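Local coordinates for protein dehydrogenase (Chromobacterium violaceum, PDB 3Q2I) that probably oxidises the UDP-linked sugar UDP-GlcNAcA with NAD as cofactor, a step toward 2,3-diacetamido-2,3-dideoxy-d-mannuronic acid, at residues A[106-111]-A[127-132]; A[78-83]-A[306-311]; A[91-96]-A[119-124]. All coordinates share one frame; numbering follows the deposited sequence.

Interaction 1. Residues A[106-111]-A[127-132]. With NAI (1,4-dihydronicotinamide adenine dinucleotide), chain B.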
# COMPACT_ATOMS: atom_id res chain seq x y z
N LYS A 106 -5.60 -22.67 28.33
CA LYS A 106 -5.11 -22.05 27.09
C LYS A 106 -6.13 -22.31 26.01
O LYS A 106 -6.93 -23.24 26.05
CB LYS A 106 -3.76 -22.65 26.72
CG LYS A 106 -3.82 -24.15 26.37
CD LYS A 106 -4.44 -24.42 25.00
CE LYS A 106 -3.87 -25.65 24.32
NZ LYS A 106 -4.53 -26.00 22.98
N PRO A 107 -6.10 -21.51 24.94
CA PRO A 107 -5.42 -20.21 25.01
C PRO A 107 -6.26 -19.27 25.85
O PRO A 107 -7.46 -19.50 26.04
CB PRO A 107 -5.46 -19.74 23.55
CG PRO A 107 -6.77 -20.31 23.00
CD PRO A 107 -6.95 -21.68 23.74
N MET A 108 -5.64 -18.22 26.37
CA MET A 108 -6.35 -17.33 27.26
C MET A 108 -7.51 -16.59 26.61
O MET A 108 -8.49 -16.26 27.26
CB MET A 108 -5.43 -16.36 28.00
CG MET A 108 -4.80 -15.35 27.01
SD MET A 108 -3.35 -14.46 27.68
CE MET A 108 -4.12 -13.50 28.97
N ALA A 109 -7.38 -16.31 25.31
CA ALA A 109 -8.43 -15.64 24.55
C ALA A 109 -8.30 -16.05 23.10
O ALA A 109 -7.30 -16.68 22.73
CB ALA A 109 -8.32 -14.08 24.66
N THR A 110 -9.30 -15.67 22.29
CA THR A 110 -9.24 -15.97 20.85
C THR A 110 -9.07 -14.67 20.05
O THR A 110 -8.95 -14.72 18.82
CB THR A 110 -10.49 -16.67 20.35
OG1 THR A 110 -11.67 -15.90 20.65
CG2 THR A 110 -10.65 -18.09 20.98
N ARG A 111 -9.16 -13.55 20.74
CA ARG A 111 -9.08 -12.19 20.13
C ARG A 111 -8.20 -11.32 20.99
O ARG A 111 -8.18 -11.45 22.24
CB ARG A 111 -10.47 -11.53 20.00
CG ARG A 111 -11.28 -12.22 18.94
CD ARG A 111 -12.76 -12.25 19.25
NE ARG A 111 -13.50 -12.78 18.10
CZ ARG A 111 -14.81 -12.65 18.01
NH1 ARG A 111 -15.49 -12.08 18.98
NH2 ARG A 111 -15.45 -13.15 16.96
N LYS A 127 -5.61 -9.32 41.69
CA LYS A 127 -5.71 -10.77 41.83
C LYS A 127 -4.92 -11.40 40.71
O LYS A 127 -4.71 -10.77 39.66
CB LYS A 127 -7.17 -11.22 41.70
CG LYS A 127 -8.09 -10.65 42.79
CD LYS A 127 -7.80 -11.37 44.11
CE LYS A 127 -8.49 -10.66 45.25
NZ LYS A 127 -8.44 -11.64 46.38
N HIS A 128 -4.45 -12.62 40.94
CA HIS A 128 -3.67 -13.36 39.94
C HIS A 128 -4.53 -13.81 38.78
O HIS A 128 -5.71 -14.13 38.94
CB HIS A 128 -3.01 -14.59 40.55
CG HIS A 128 -1.95 -14.27 41.56
ND1 HIS A 128 -0.69 -13.85 41.21
CD2 HIS A 128 -1.95 -14.41 42.91
CE1 HIS A 128 0.04 -13.71 42.30
NE2 HIS A 128 -0.70 -14.05 43.34
N LEU A 129 -3.90 -13.87 37.61
CA LEU A 129 -4.45 -14.58 36.45
C LEU A 129 -3.34 -15.55 36.04
O LEU A 129 -2.26 -15.16 35.59
CB LEU A 129 -4.79 -13.54 35.36
CG LEU A 129 -5.16 -14.17 34.00
CD1 LEU A 129 -6.38 -15.06 34.10
CD2 LEU A 129 -5.42 -13.03 33.02
N PHE A 130 -3.57 -16.85 36.24
CA PHE A 130 -2.66 -17.91 35.79
C PHE A 130 -3.18 -18.43 34.46
O PHE A 130 -4.39 -18.50 34.29
CB PHE A 130 -2.78 -19.10 36.77
CG PHE A 130 -2.42 -18.77 38.21
CD1 PHE A 130 -1.08 -18.95 38.60
CD2 PHE A 130 -3.39 -18.38 39.12
CE1 PHE A 130 -0.69 -18.71 39.97
CE2 PHE A 130 -3.01 -18.15 40.50
CZ PHE A 130 -1.67 -18.29 40.86
N VAL A 131 -2.26 -18.74 33.54
CA VAL A 131 -2.65 -19.33 32.24
C VAL A 131 -1.94 -20.65 32.21
O VAL A 131 -0.73 -20.75 32.45
CB VAL A 131 -2.18 -18.42 31.07
CG1 VAL A 131 -2.58 -19.10 29.73
CG2 VAL A 131 -2.77 -17.02 31.20
N VAL A 132 -2.68 -21.70 31.85
CA VAL A 132 -2.13 -23.05 31.84
C VAL A 132 -1.26 -23.31 30.65
O VAL A 132 -1.79 -23.46 29.54
CB VAL A 132 -3.27 -24.09 31.92
CG1 VAL A 132 -2.65 -25.46 31.86
CG2 VAL A 132 -4.17 -23.86 33.11
PA NAI B . -15.25 -29.52 26.10
O1A NAI B . -16.20 -29.17 25.03
O2A NAI B . -14.93 -31.05 26.39
O5B NAI B . -15.64 -28.90 27.50
C5B NAI B . -16.74 -28.05 27.37
C4B NAI B . -17.32 -27.79 28.75
O4B NAI B . -17.67 -26.43 29.01
C3B NAI B . -18.61 -28.56 28.47
O3B NAI B . -18.87 -29.52 29.51
C2B NAI B . -19.67 -27.47 28.24
O2B NAI B . -21.00 -27.85 28.58
C1B NAI B . -19.11 -26.41 29.22
N9A NAI B . -19.66 -25.09 29.03
C8A NAI B . -19.84 -24.44 27.83
N7A NAI B . -20.28 -23.24 28.07
C5A NAI B . -20.33 -23.01 29.43
C6A NAI B . -20.73 -21.94 30.25
N6A NAI B . -21.16 -20.73 29.74
N1A NAI B . -20.68 -22.10 31.59
C2A NAI B . -20.28 -23.25 32.09
N3A NAI B . -19.89 -24.31 31.38
C4A NAI B . -19.93 -24.21 30.03
O3 NAI B . -13.86 -28.82 25.77
PN NAI B . -12.45 -29.14 26.32
O1N NAI B . -11.67 -29.97 25.35
O2N NAI B . -12.42 -29.61 27.79
O5D NAI B . -11.58 -27.78 26.13
C5D NAI B . -11.84 -26.91 27.21
C4D NAI B . -10.82 -25.78 27.26
O4D NAI B . -9.57 -26.41 27.59
C3D NAI B . -10.53 -25.10 25.89
O3D NAI B . -10.18 -23.74 26.19
C2D NAI B . -9.28 -25.82 25.39
O2D NAI B . -8.45 -24.98 24.59
C1D NAI B . -8.50 -26.16 26.70
N1N NAI B . -7.64 -27.31 26.56
C2N NAI B . -6.38 -27.22 26.95
C3N NAI B . -5.47 -28.27 26.78
C7N NAI B . -4.07 -28.17 27.26
O7N NAI B . -3.13 -28.79 26.81
N7N NAI B . -3.77 -27.32 28.29
C4N NAI B . -5.92 -29.40 26.07
C5N NAI B . -7.27 -29.49 25.77
C6N NAI B . -8.11 -28.43 26.01

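Interaction 2. Residues A[78-83]-A[306-311]. With NAI (1,4-dihydronicotinamide adenine dinucleotide), chain B.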
# COMPACT_ATOMS: atom_id res chain seq x y z
N ILE A 78 -9.23 -19.66 44.00
CA ILE A 78 -9.01 -19.63 42.54
C ILE A 78 -10.18 -20.26 41.79
O ILE A 78 -10.73 -21.28 42.21
CB ILE A 78 -7.78 -20.45 42.22
CG1 ILE A 78 -6.60 -19.73 42.86
CG2 ILE A 78 -7.67 -20.72 40.66
CD1 ILE A 78 -5.30 -20.48 42.85
N VAL A 79 -10.58 -19.66 40.66
CA VAL A 79 -11.66 -20.17 39.82
C VAL A 79 -10.98 -20.63 38.54
O VAL A 79 -10.19 -19.87 37.95
CB VAL A 79 -12.74 -19.12 39.47
CG1 VAL A 79 -13.80 -19.71 38.52
CG2 VAL A 79 -13.48 -18.65 40.73
N ILE A 80 -11.20 -21.88 38.16
CA ILE A 80 -10.47 -22.51 37.06
C ILE A 80 -11.42 -22.47 35.86
O ILE A 80 -12.62 -22.81 35.97
CB ILE A 80 -10.22 -23.99 37.36
CG1 ILE A 80 -9.36 -24.14 38.63
CG2 ILE A 80 -9.57 -24.66 36.19
CD1 ILE A 80 -9.66 -25.44 39.41
N LEU A 81 -10.92 -22.00 34.70
CA LEU A 81 -11.78 -21.89 33.51
C LEU A 81 -11.42 -22.99 32.49
O LEU A 81 -10.34 -22.95 31.87
CB LEU A 81 -11.54 -20.52 32.83
CG LEU A 81 -11.73 -19.35 33.78
CD1 LEU A 81 -11.59 -18.02 32.96
CD2 LEU A 81 -13.07 -19.41 34.45
N THR A 82 -12.28 -24.00 32.37
CA THR A 82 -12.06 -25.11 31.45
C THR A 82 -13.26 -25.19 30.47
O THR A 82 -13.66 -26.27 30.00
CB THR A 82 -11.83 -26.45 32.22
OG1 THR A 82 -12.84 -26.56 33.22
CG2 THR A 82 -10.46 -26.56 32.84
N THR A 83 -13.79 -24.03 30.13
CA THR A 83 -14.82 -23.79 29.13
C THR A 83 -14.24 -23.59 27.73
O THR A 83 -13.02 -23.53 27.56
CB THR A 83 -15.60 -22.52 29.50
OG1 THR A 83 -14.68 -21.50 29.92
CG2 THR A 83 -16.58 -22.81 30.68
N LEU A 306 2.03 -31.00 37.87
CA LEU A 306 3.14 -30.11 38.14
C LEU A 306 2.69 -28.66 38.05
O LEU A 306 3.09 -27.83 38.87
CB LEU A 306 4.23 -30.34 37.10
CG LEU A 306 5.63 -30.76 37.49
CD1 LEU A 306 6.51 -30.85 36.24
CD2 LEU A 306 6.15 -29.80 38.58
N TYR A 307 1.87 -28.33 37.05
CA TYR A 307 1.36 -26.98 36.93
C TYR A 307 0.68 -26.58 38.22
O TYR A 307 0.84 -25.47 38.75
CB TYR A 307 0.34 -26.87 35.77
CG TYR A 307 -0.05 -25.44 35.53
CD1 TYR A 307 -1.24 -24.90 36.04
CD2 TYR A 307 0.83 -24.61 34.85
CE1 TYR A 307 -1.55 -23.57 35.85
CE2 TYR A 307 0.52 -23.27 34.67
CZ TYR A 307 -0.66 -22.77 35.17
OH TYR A 307 -0.89 -21.41 34.99
N TYR A 308 -0.13 -27.49 38.75
CA TYR A 308 -0.82 -27.17 39.98
C TYR A 308 0.13 -26.95 41.18
O TYR A 308 -0.17 -26.10 42.01
CB TYR A 308 -1.83 -28.29 40.27
CG TYR A 308 -3.19 -27.95 39.77
CD1 TYR A 308 -4.10 -27.28 40.56
CD2 TYR A 308 -3.54 -28.21 38.44
CE1 TYR A 308 -5.36 -26.94 40.09
CE2 TYR A 308 -4.79 -27.92 38.00
CZ TYR A 308 -5.69 -27.23 38.77
OH TYR A 308 -6.93 -26.97 38.27
N ASP A 309 1.29 -27.59 41.22
CA ASP A 309 2.23 -27.38 42.33
C ASP A 309 2.67 -25.90 42.31
O ASP A 309 2.70 -25.25 43.35
CB ASP A 309 3.45 -28.29 42.15
CG ASP A 309 4.52 -28.09 43.22
OD1 ASP A 309 4.15 -28.11 44.41
OD2 ASP A 309 5.71 -27.87 42.90
N ASN A 310 3.00 -25.32 41.14
CA ASN A 310 3.33 -23.90 41.13
C ASN A 310 2.20 -22.97 41.56
O ASN A 310 2.45 -21.94 42.21
CB ASN A 310 3.94 -23.48 39.77
CG ASN A 310 4.02 -21.96 39.60
OD1 ASN A 310 3.27 -21.39 38.82
ND2 ASN A 310 4.93 -21.31 40.33
N VAL A 311 0.96 -23.28 41.19
CA VAL A 311 -0.18 -22.45 41.52
C VAL A 311 -0.39 -22.50 43.04
O VAL A 311 -0.61 -21.47 43.67
CB VAL A 311 -1.43 -22.91 40.79
CG1 VAL A 311 -2.69 -22.19 41.26
CG2 VAL A 311 -1.26 -22.75 39.25
PA NAI B . -15.25 -29.52 26.10
O1A NAI B . -16.20 -29.17 25.03
O2A NAI B . -14.93 -31.05 26.39
O5B NAI B . -15.64 -28.90 27.50
C5B NAI B . -16.74 -28.05 27.37
C4B NAI B . -17.32 -27.79 28.75
O4B NAI B . -17.67 -26.43 29.01
C3B NAI B . -18.61 -28.56 28.47
O3B NAI B . -18.87 -29.52 29.51
C2B NAI B . -19.67 -27.47 28.24
O2B NAI B . -21.00 -27.85 28.58
C1B NAI B . -19.11 -26.41 29.22
N9A NAI B . -19.66 -25.09 29.03
C8A NAI B . -19.84 -24.44 27.83
N7A NAI B . -20.28 -23.24 28.07
C5A NAI B . -20.33 -23.01 29.43
C6A NAI B . -20.73 -21.94 30.25
N6A NAI B . -21.16 -20.73 29.74
N1A NAI B . -20.68 -22.10 31.59
C2A NAI B . -20.28 -23.25 32.09
N3A NAI B . -19.89 -24.31 31.38
C4A NAI B . -19.93 -24.21 30.03
O3 NAI B . -13.86 -28.82 25.77
PN NAI B . -12.45 -29.14 26.32
O1N NAI B . -11.67 -29.97 25.35
O2N NAI B . -12.42 -29.61 27.79
O5D NAI B . -11.58 -27.78 26.13
C5D NAI B . -11.84 -26.91 27.21
C4D NAI B . -10.82 -25.78 27.26
O4D NAI B . -9.57 -26.41 27.59
C3D NAI B . -10.53 -25.10 25.89
O3D NAI B . -10.18 -23.74 26.19
C2D NAI B . -9.28 -25.82 25.39
O2D NAI B . -8.45 -24.98 24.59
C1D NAI B . -8.50 -26.16 26.70
N1N NAI B . -7.64 -27.31 26.56
C2N NAI B . -6.38 -27.22 26.95
C3N NAI B . -5.47 -28.27 26.78
C7N NAI B . -4.07 -28.17 27.26
O7N NAI B . -3.13 -28.79 26.81
N7N NAI B . -3.77 -27.32 28.29
C4N NAI B . -5.92 -29.40 26.07
C5N NAI B . -7.27 -29.49 25.77
C6N NAI B . -8.11 -28.43 26.01

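Interaction 3. Residues A[91-96]-A[119-124]. With NAI (1,4-dihydronicotinamide adenine dinucleotide), chain B.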
# COMPACT_ATOMS: atom_id res chain seq x y z
N GLN A 91 -15.52 -14.72 31.13
CA GLN A 91 -15.56 -15.40 32.45
C GLN A 91 -14.45 -14.93 33.38
O GLN A 91 -14.69 -14.66 34.58
CB GLN A 91 -15.61 -16.93 32.28
CG GLN A 91 -16.77 -17.37 31.42
CD GLN A 91 -16.95 -18.87 31.32
OE1 GLN A 91 -18.09 -19.32 31.22
NE2 GLN A 91 -15.88 -19.63 31.38
N SER A 92 -13.22 -14.82 32.88
CA SER A 92 -12.11 -14.34 33.71
C SER A 92 -12.42 -12.96 34.28
O SER A 92 -12.22 -12.69 35.48
CB SER A 92 -10.81 -14.27 32.87
OG SER A 92 -9.71 -13.90 33.67
N ILE A 93 -12.85 -12.04 33.43
CA ILE A 93 -13.16 -10.68 33.87
C ILE A 93 -14.25 -10.68 34.97
O ILE A 93 -14.11 -9.98 35.99
CB ILE A 93 -13.59 -9.82 32.64
CG1 ILE A 93 -12.42 -9.58 31.68
CG2 ILE A 93 -14.18 -8.48 33.08
CD1 ILE A 93 -12.87 -8.99 30.26
N GLU A 94 -15.28 -11.51 34.80
CA GLU A 94 -16.33 -11.63 35.83
C GLU A 94 -15.75 -12.16 37.15
O GLU A 94 -16.03 -11.55 38.22
CB GLU A 94 -17.44 -12.56 35.34
CG GLU A 94 -18.71 -12.40 36.21
CD GLU A 94 -19.83 -13.35 35.81
OE1 GLU A 94 -20.76 -13.47 36.63
OE2 GLU A 94 -19.80 -14.02 34.74
N CYS A 95 -14.94 -13.22 37.09
CA CYS A 95 -14.20 -13.72 38.27
C CYS A 95 -13.37 -12.63 38.93
O CYS A 95 -13.44 -12.42 40.15
CB CYS A 95 -13.31 -14.92 37.93
SG CYS A 95 -14.22 -16.37 37.41
N SER A 96 -12.55 -11.92 38.15
CA SER A 96 -11.73 -10.88 38.72
C SER A 96 -12.56 -9.81 39.40
O SER A 96 -12.24 -9.37 40.53
CB SER A 96 -10.86 -10.19 37.67
OG SER A 96 -9.94 -11.09 37.11
N VAL A 119 -6.35 -9.28 31.37
CA VAL A 119 -5.18 -8.85 32.12
C VAL A 119 -5.46 -7.54 32.89
O VAL A 119 -5.06 -7.40 34.06
CB VAL A 119 -3.92 -8.78 31.22
CG1 VAL A 119 -2.71 -8.14 31.93
CG2 VAL A 119 -3.57 -10.21 30.72
N LYS A 120 -6.09 -6.58 32.22
CA LYS A 120 -6.42 -5.27 32.82
C LYS A 120 -7.35 -5.49 34.04
O LYS A 120 -7.13 -4.85 35.08
CB LYS A 120 -7.13 -4.37 31.80
CG LYS A 120 -7.47 -2.95 32.33
CD LYS A 120 -7.80 -1.98 31.19
CE LYS A 120 -6.56 -1.16 30.82
NZ LYS A 120 -6.38 0.09 31.63
N ALA A 121 -8.29 -6.44 33.93
CA ALA A 121 -9.32 -6.66 34.98
C ALA A 121 -8.64 -7.30 36.18
O ALA A 121 -8.95 -6.94 37.33
CB ALA A 121 -10.47 -7.54 34.48
N ALA A 122 -7.76 -8.26 35.93
CA ALA A 122 -7.01 -8.89 37.01
C ALA A 122 -6.07 -7.88 37.65
O ALA A 122 -5.94 -7.84 38.88
CB ALA A 122 -6.26 -10.13 36.52
N ASP A 123 -5.38 -7.06 36.85
CA ASP A 123 -4.57 -5.99 37.41
C ASP A 123 -5.40 -5.12 38.35
O ASP A 123 -4.94 -4.77 39.44
CB ASP A 123 -4.01 -5.06 36.30
CG ASP A 123 -2.88 -5.67 35.50
OD1 ASP A 123 -2.36 -6.73 35.87
OD2 ASP A 123 -2.53 -5.06 34.46
N LYS A 124 -6.57 -4.69 37.91
CA LYS A 124 -7.34 -3.73 38.68
C LYS A 124 -7.87 -4.38 39.96
O LYS A 124 -8.07 -3.70 40.97
CB LYS A 124 -8.51 -3.22 37.85
CG LYS A 124 -9.42 -2.22 38.53
CD LYS A 124 -10.41 -1.73 37.50
CE LYS A 124 -11.27 -0.61 38.06
NZ LYS A 124 -12.60 -1.18 38.38
PA NAI B . -15.25 -29.52 26.10
O1A NAI B . -16.20 -29.17 25.03
O2A NAI B . -14.93 -31.05 26.39
O5B NAI B . -15.64 -28.90 27.50
C5B NAI B . -16.74 -28.05 27.37
C4B NAI B . -17.32 -27.79 28.75
O4B NAI B . -17.67 -26.43 29.01
C3B NAI B . -18.61 -28.56 28.47
O3B NAI B . -18.87 -29.52 29.51
C2B NAI B . -19.67 -27.47 28.24
O2B NAI B . -21.00 -27.85 28.58
C1B NAI B . -19.11 -26.41 29.22
N9A NAI B . -19.66 -25.09 29.03
C8A NAI B . -19.84 -24.44 27.83
N7A NAI B . -20.28 -23.24 28.07
C5A NAI B . -20.33 -23.01 29.43
C6A NAI B . -20.73 -21.94 30.25
N6A NAI B . -21.16 -20.73 29.74
N1A NAI B . -20.68 -22.10 31.59
C2A NAI B . -20.28 -23.25 32.09
N3A NAI B . -19.89 -24.31 31.38
C4A NAI B . -19.93 -24.21 30.03
O3 NAI B . -13.86 -28.82 25.77
PN NAI B . -12.45 -29.14 26.32
O1N NAI B . -11.67 -29.97 25.35
O2N NAI B . -12.42 -29.61 27.79
O5D NAI B . -11.58 -27.78 26.13
C5D NAI B . -11.84 -26.91 27.21
C4D NAI B . -10.82 -25.78 27.26
O4D NAI B . -9.57 -26.41 27.59
C3D NAI B . -10.53 -25.10 25.89
O3D NAI B . -10.18 -23.74 26.19
C2D NAI B . -9.28 -25.82 25.39
O2D NAI B . -8.45 -24.98 24.59
C1D NAI B . -8.50 -26.16 26.70
N1N NAI B . -7.64 -27.31 26.56
C2N NAI B . -6.38 -27.22 26.95
C3N NAI B . -5.47 -28.27 26.78
C7N NAI B . -4.07 -28.17 27.26
O7N NAI B . -3.13 -28.79 26.81
N7N NAI B . -3.77 -27.32 28.29
C4N NAI B . -5.92 -29.40 26.07
C5N NAI B . -7.27 -29.49 25.77
C6N NAI B . -8.11 -28.43 26.01

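Interaction 1. Residues A[106-111]-A[127-132]
K106 and P107 belong to the Glu-Lys-Pro motif of this oxidoreductase family, and here K106 and M108 of that loop pack on L129 and V131 of strand 129-131 and on the neighbouring V132. K106 lays its CB 3.5 Å from V132 O. Further along the loop, M108 reaches the strand with two parts of its chain. Its CB meets V131 CG2 at 4.2 Å, and its terminal CE lies 4.3 Å from L129 CD2. These are ordinary apolar contacts, extended toward helix 112-125 by M118 and V119.

K106 is also the link to the ligands. Its CG is tucked between the backbone N and the carbonyl carbon (chi1 65°), and the chain bends again at chi2 and chi3. The aliphatic part therefore runs along one face of the nicotinamide group, with CE 3.9 Å from C3N of the NADH. Beyond it, NZ bonds N190 O and the UDP-sugar, with a weak bond to S193 OG. The backbone takes part too: NADH O2D donates to K106 O at 2.7 Å. The peptide bond before P107 is cis, and P107 CD stands 3.7 Å from the same O2D.

V132 O is buried with no polar partner in the model. One lysine thus touches V132, cofactor and substrate, holding the cofactor ribose by its carbonyl and the sugar by its amine.

Interaction 2. Residues A[78-83]-A[306-311]
I78 and I80 of strand 78-81 meet V311 and Y308 of helix 304-315 through the ends of their side chains. I78 CD1 lies 3.5 Å from V311 CG1, a tight methyl-to-methyl contact. I80 CD1 comes to 3.3 Å from Y308 OH, and I80 CG1 follows at 3.7 Å from the same oxygen. The isoleucine approaches the tyrosine ring at its edge, near the ring plane, and its CD1 is 4.4 Å from Y308 CZ. The two side chains arrive from opposite directions and meet at the phenol end.

Both isoleucines set CG1 opposite their carbonyl carbon (chi1 -65° in I78, -61° in I80). CD1 then continues the chain in an extended, roughly anti course at chi2, and this carries it out toward the helix.

The next shell fixes Y308. Its hydroxyl bonds H28 ND1 on helix 25-34, and A31 and L32 of that helix also touch the side chain. The ring meets F16 with planes at about 55°, and M103 of strand 101-104 adds a further contact. I78 and I80 both lean on F16 as well. The helix, from the C-terminal family region, is thereby laid against the nucleotide-binding sheet.

At its C-terminal end the strand leads to the cofactor. T83 CG2 sits over a face of the adenine, 3.7 Å from C4A of the NADH, and T83 O is 3.2 Å from its C4D.

The contact is apolar except for the phenol oxygen, whose bond to H28 settles its polar need. I80 packs against that oxygen, so a polar atom in a buried apolar contact is satisfied from helix 25-34.

Interaction 3. Residues A[91-96]-A[119-124]
The flat group at the centre of this contact is the peptide joining A121 and A122, and S96 stands over one of its faces. S96 CB is 3.8 Å from A121 O. Its OG lies 3.7 Å from A122 CA and 3.8 Å from A122 CB. The OG is set opposite the carbonyl carbon (chi1 -64°), which brings it over the nitrogen side of the peptide. At the other end of the contact, I93 lies against the single methyl of A121. Its CG1 is 4.0 Å from A121 CB, and CG2 is 4.1 Å from the same A121 CB.

A second flat group, the amide of Q91, faces the cofactor. Its OE1 stands off one face of the adenine, near the amino end, 3.7 Å from N6A of the NADH.

The helices 88-97 and 112-125 are the crossovers of two successive beta-alpha-beta units in the Rossmann fold, joining strands 78-81, 101-104 and 129-131. Their local axes run parallel, 9° apart, and approach to 8.7 Å. A121, A122 and S96 keep the middle of the interface slim, with the larger I93 at one end.

S92, V119 and A122 turn to L129 of the sheet below, while S92 and C95 reach V102. E94 bonds T68 OG1 through OE1, and D123 makes a salt bridge to R326. Outward, K120 packs on T90 of a neighbouring subunit.

All three contacts belong to the same parallel sheet and its coverings. Interactions 1 and 2 are mainly apolar contacts in the buried interior, beside a polar cofactor site. Interaction 3 is a partly buried helix-helix contact of mostly small side chains, farthest from the chain centre. Interactions 1 and 3 share helix 112-125 and strand 129-131, which follow each other in the chain. Interaction 2 lies across the sheet, where Y307 gives a weak hydrogen bond to V131 O. Interaction 1 serves the nicotinamide and its ribose, interaction 2 the adenine and the same ribose, and interaction 3 the adenine alone. Interaction 2 joins distant parts of the chain; the others join segments 16 and 23 residues apart within the Rossmann fold.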